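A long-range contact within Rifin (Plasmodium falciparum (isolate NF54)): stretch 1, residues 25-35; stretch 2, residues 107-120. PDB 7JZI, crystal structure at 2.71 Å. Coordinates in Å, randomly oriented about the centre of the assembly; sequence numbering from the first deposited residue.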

# COMPACT_ATOMS: atom_id res chain seq x y z
N LYS B 25 11.49 21.67 2.19
CA LYS B 25 10.56 21.72 3.32
C LYS B 25 9.11 21.36 2.94
O LYS B 25 8.46 20.56 3.64
CB LYS B 25 10.61 23.10 3.99
CG LYS B 25 12.00 23.70 4.01
CD LYS B 25 12.13 24.67 5.16
CE LYS B 25 13.44 25.39 5.12
NZ LYS B 25 13.39 26.59 4.28
N ILE B 26 8.58 21.96 1.88
CA ILE B 26 7.22 21.61 1.45
C ILE B 26 7.11 20.10 1.19
O ILE B 26 6.08 19.47 1.51
CB ILE B 26 6.79 22.49 0.25
CG1 ILE B 26 7.70 22.35 -0.98
CG2 ILE B 26 6.63 23.98 0.63
CD1 ILE B 26 7.29 23.40 -2.10
N VAL B 27 8.14 19.48 0.62
CA VAL B 27 7.98 18.05 0.37
C VAL B 27 8.19 17.22 1.64
O VAL B 27 7.66 16.11 1.73
CB VAL B 27 8.89 17.56 -0.77
CG1 VAL B 27 8.67 18.37 -2.06
CG2 VAL B 27 10.35 17.56 -0.39
N ILE B 28 8.91 17.73 2.65
CA ILE B 28 8.87 16.99 3.92
C ILE B 28 7.46 17.04 4.52
O ILE B 28 7.01 16.07 5.14
CB ILE B 28 9.97 17.41 4.92
CG1 ILE B 28 9.95 18.86 5.43
CG2 ILE B 28 11.36 17.06 4.39
CD1 ILE B 28 9.06 19.11 6.66
N GLU B 29 6.76 18.17 4.34
CA GLU B 29 5.34 18.19 4.67
C GLU B 29 4.61 17.09 3.92
O GLU B 29 3.77 16.38 4.48
CB GLU B 29 4.73 19.56 4.33
CG GLU B 29 5.56 20.78 4.73
CD GLU B 29 5.28 21.24 6.15
OE1 GLU B 29 6.12 20.99 7.04
OE2 GLU B 29 4.21 21.85 6.38
N GLY B 30 4.96 16.92 2.64
CA GLY B 30 4.34 15.87 1.84
C GLY B 30 4.60 14.46 2.38
O GLY B 30 3.69 13.62 2.41
N LEU B 31 5.83 14.20 2.84
CA LEU B 31 6.17 12.86 3.30
C LEU B 31 5.58 12.55 4.66
O LEU B 31 5.17 11.41 4.92
CB LEU B 31 7.68 12.64 3.40
CG LEU B 31 8.75 12.58 2.30
CD1 LEU B 31 8.12 11.89 1.11
CD2 LEU B 31 9.43 13.88 1.92
N LYS B 32 5.51 13.54 5.54
CA LYS B 32 4.87 13.29 6.82
C LYS B 32 3.34 13.34 6.74
O LYS B 32 2.68 12.91 7.69
CB LYS B 32 5.42 14.26 7.87
CG LYS B 32 5.15 15.72 7.65
CD LYS B 32 6.20 16.54 8.40
CE LYS B 32 6.02 18.03 8.22
NZ LYS B 32 6.90 18.81 9.14
N ALA B 33 2.78 13.84 5.64
CA ALA B 33 1.36 13.62 5.37
C ALA B 33 1.05 12.16 5.03
O ALA B 33 -0.03 11.67 5.38
CB ALA B 33 0.91 14.53 4.23
N LEU B 34 1.95 11.46 4.34
CA LEU B 34 1.85 10.03 4.05
C LEU B 34 2.29 9.15 5.22
O LEU B 34 2.24 7.92 5.10
CB LEU B 34 2.74 9.71 2.84
CG LEU B 34 2.34 10.30 1.49
CD1 LEU B 34 2.86 9.44 0.36
CD2 LEU B 34 0.83 10.46 1.38
N LYS B 35 2.77 9.77 6.30
CA LYS B 35 3.42 9.12 7.45
C LYS B 35 4.64 8.30 7.05
O LYS B 35 4.85 7.20 7.56
CB LYS B 35 2.55 8.25 8.33
CG LYS B 35 1.54 8.89 9.25
CD LYS B 35 0.13 8.40 9.10
CE LYS B 35 -0.54 8.86 10.46
NZ LYS B 35 -1.54 7.95 10.98
N ASN B 107 2.03 9.64 -7.79
CA ASN B 107 1.26 10.85 -8.09
C ASN B 107 1.24 11.82 -6.90
O ASN B 107 1.36 13.04 -7.08
CB ASN B 107 -0.18 10.51 -8.48
CG ASN B 107 -0.27 9.68 -9.76
OD1 ASN B 107 -0.78 8.56 -9.74
ND2 ASN B 107 0.18 10.24 -10.87
N VAL B 108 1.17 11.28 -5.68
CA VAL B 108 1.31 12.12 -4.49
C VAL B 108 2.64 12.87 -4.52
O VAL B 108 2.69 14.10 -4.41
CB VAL B 108 1.17 11.28 -3.20
CG1 VAL B 108 1.88 11.96 -2.05
CG2 VAL B 108 -0.28 11.07 -2.87
N LEU B 109 3.74 12.14 -4.71
CA LEU B 109 5.03 12.82 -4.62
C LEU B 109 5.44 13.53 -5.91
O LEU B 109 6.33 14.37 -5.86
CB LEU B 109 6.13 11.88 -4.18
CG LEU B 109 5.79 11.33 -2.80
CD1 LEU B 109 5.52 9.87 -2.72
CD2 LEU B 109 6.95 11.72 -1.92
N LYS B 110 4.74 13.31 -7.01
CA LYS B 110 4.94 14.16 -8.18
C LYS B 110 4.25 15.50 -7.95
O LYS B 110 4.79 16.55 -8.32
CB LYS B 110 4.42 13.46 -9.43
CG LYS B 110 4.72 14.19 -10.73
CD LYS B 110 4.27 13.36 -11.93
CE LYS B 110 5.10 12.10 -12.08
NZ LYS B 110 4.59 11.18 -13.15
N GLN B 111 3.07 15.47 -7.34
CA GLN B 111 2.46 16.71 -6.87
C GLN B 111 3.39 17.44 -5.91
O GLN B 111 3.62 18.65 -6.05
CB GLN B 111 1.11 16.38 -6.20
CG GLN B 111 0.45 17.47 -5.37
CD GLN B 111 0.89 17.41 -3.90
OE1 GLN B 111 1.39 16.38 -3.44
NE2 GLN B 111 0.66 18.49 -3.16
N ALA B 112 4.00 16.70 -4.98
CA ALA B 112 4.97 17.29 -4.06
C ALA B 112 6.19 17.86 -4.79
O ALA B 112 6.68 18.94 -4.45
CB ALA B 112 5.40 16.26 -3.02
N LEU B 113 6.66 17.17 -5.83
CA LEU B 113 7.91 17.58 -6.47
C LEU B 113 7.72 18.77 -7.39
O LEU B 113 8.59 19.64 -7.47
CB LEU B 113 8.50 16.41 -7.27
CG LEU B 113 9.82 16.61 -8.03
CD1 LEU B 113 10.57 15.29 -8.15
CD2 LEU B 113 9.62 17.19 -9.43
N GLU B 114 6.57 18.88 -8.06
CA GLU B 114 6.37 20.06 -8.89
C GLU B 114 5.94 21.25 -8.05
O GLU B 114 6.33 22.39 -8.36
CB GLU B 114 5.39 19.75 -10.02
CG GLU B 114 5.78 18.45 -10.73
CD GLU B 114 5.94 18.59 -12.25
OE1 GLU B 114 5.78 19.71 -12.77
OE2 GLU B 114 6.28 17.57 -12.91
N LYS B 115 5.23 21.01 -6.95
CA LYS B 115 5.14 21.94 -5.83
C LYS B 115 6.52 22.52 -5.51
O LYS B 115 6.72 23.74 -5.56
CB LYS B 115 4.58 21.16 -4.64
CG LYS B 115 4.46 21.86 -3.31
CD LYS B 115 3.66 23.12 -3.33
CE LYS B 115 2.25 22.79 -2.85
NZ LYS B 115 1.75 23.76 -1.84
N ALA B 116 7.48 21.64 -5.24
CA ALA B 116 8.80 22.07 -4.78
C ALA B 116 9.56 22.82 -5.86
O ALA B 116 10.21 23.83 -5.57
CB ALA B 116 9.62 20.88 -4.30
N THR B 117 9.52 22.34 -7.10
CA THR B 117 10.26 23.00 -8.17
C THR B 117 9.71 24.39 -8.45
O THR B 117 10.49 25.35 -8.55
CB THR B 117 10.26 22.16 -9.45
OG1 THR B 117 8.93 22.12 -9.99
CG2 THR B 117 10.80 20.76 -9.19
N GLN B 118 8.39 24.56 -8.52
CA GLN B 118 8.00 25.91 -8.87
C GLN B 118 8.07 26.80 -7.63
O GLN B 118 8.23 28.02 -7.76
CB GLN B 118 6.56 25.99 -9.41
CG GLN B 118 6.18 27.47 -9.54
CD GLN B 118 4.77 27.84 -9.18
OE1 GLN B 118 4.13 27.16 -8.36
NE2 GLN B 118 4.31 28.96 -9.70
N SER B 119 8.11 26.23 -6.42
CA SER B 119 8.35 27.11 -5.30
C SER B 119 9.82 27.52 -5.24
O SER B 119 10.13 28.66 -4.90
CB SER B 119 7.90 26.44 -4.00
OG SER B 119 8.02 27.33 -2.91
N ALA B 120 10.73 26.62 -5.62
CA ALA B 120 12.16 26.94 -5.62
C ALA B 120 12.53 27.87 -6.76
O ALA B 120 13.51 28.60 -6.64
CB ALA B 120 12.98 25.66 -5.73

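The centre of this contact is built from small residues facing branched ones. Two helices, residues 25-33 and 107-120, run nearly antiparallel at 165°, with their axes 8.9 Å apart at closest approach. Val27 and Ala112 mark the tightest backbone register, their CA atoms 5.4 Å apart. The CA-to-CB bond of Val27 runs sideways to the second helix; chi1 is in the m well, and CG1 lies 3.5 Å from Ala116 CB and 4.0 Å from Ala112 CB; the same Val27 CG1 rests 3.2 Å from the backbone Ala112 O. Alanine adds only one carbon beyond its CA, and here the valine methyl lies close to the backbone. That carbonyl is not left without a partner, since Ala116 N donates to Ala112 O at 2.9 Å within its own helix.

One turn on, Gly30 brings a second pattern, small against small. A CB built there would point toward the other helix and stand only 3.5 Å from Ala112 CB. With no side chain at Gly30, Ala112 can face this surface directly.

Toward the C-terminal end of the first stretch, the helices are joined by longer side chains. Leu31 and Leu109 both leave their backbones sideways, but their ends converge, Leu31 CD1 meeting Leu109 CD2 at 3.3 Å. Leu34, just past the helix and still pointing toward its partner, places CD1 3.6 Å from Val108 CG1 and 4.1 Å from Leu109 CD1. Leucine suits these positions because its branch lies one carbon farther out than valine's, giving it the reach to fill space between backbones that are no longer so close. Lys35 then takes positive phi and leaves the contact.

At the other end, Ile26 lies over Lys115, Ala116 and Ser119 and loses more surface to the contact than any other residue, 78 Å². Its extended chi2 (t) carries CD1 across to Ala116 CA at 3.4 Å, and the small Ala116 leaves its backbone open to that approach.

The polar edge begins around the same methyl. Ile26 CD1 lies 3.4 Å from Lys115 CG and 3.6 Å from Ser119 CB, so both polar residues contribute carbon here. Lys115 is exposed, its aliphatic stem serving as packing surface. No hydrogen bond or salt bridge spans the stretches; polar pairing stays local, as in the salt bridge between Lys32 NZ and Glu29 OE1 (3.1 Å, a weak hydrogen bond). The 422 Å² buried between the stretches therefore rests on apolar packing.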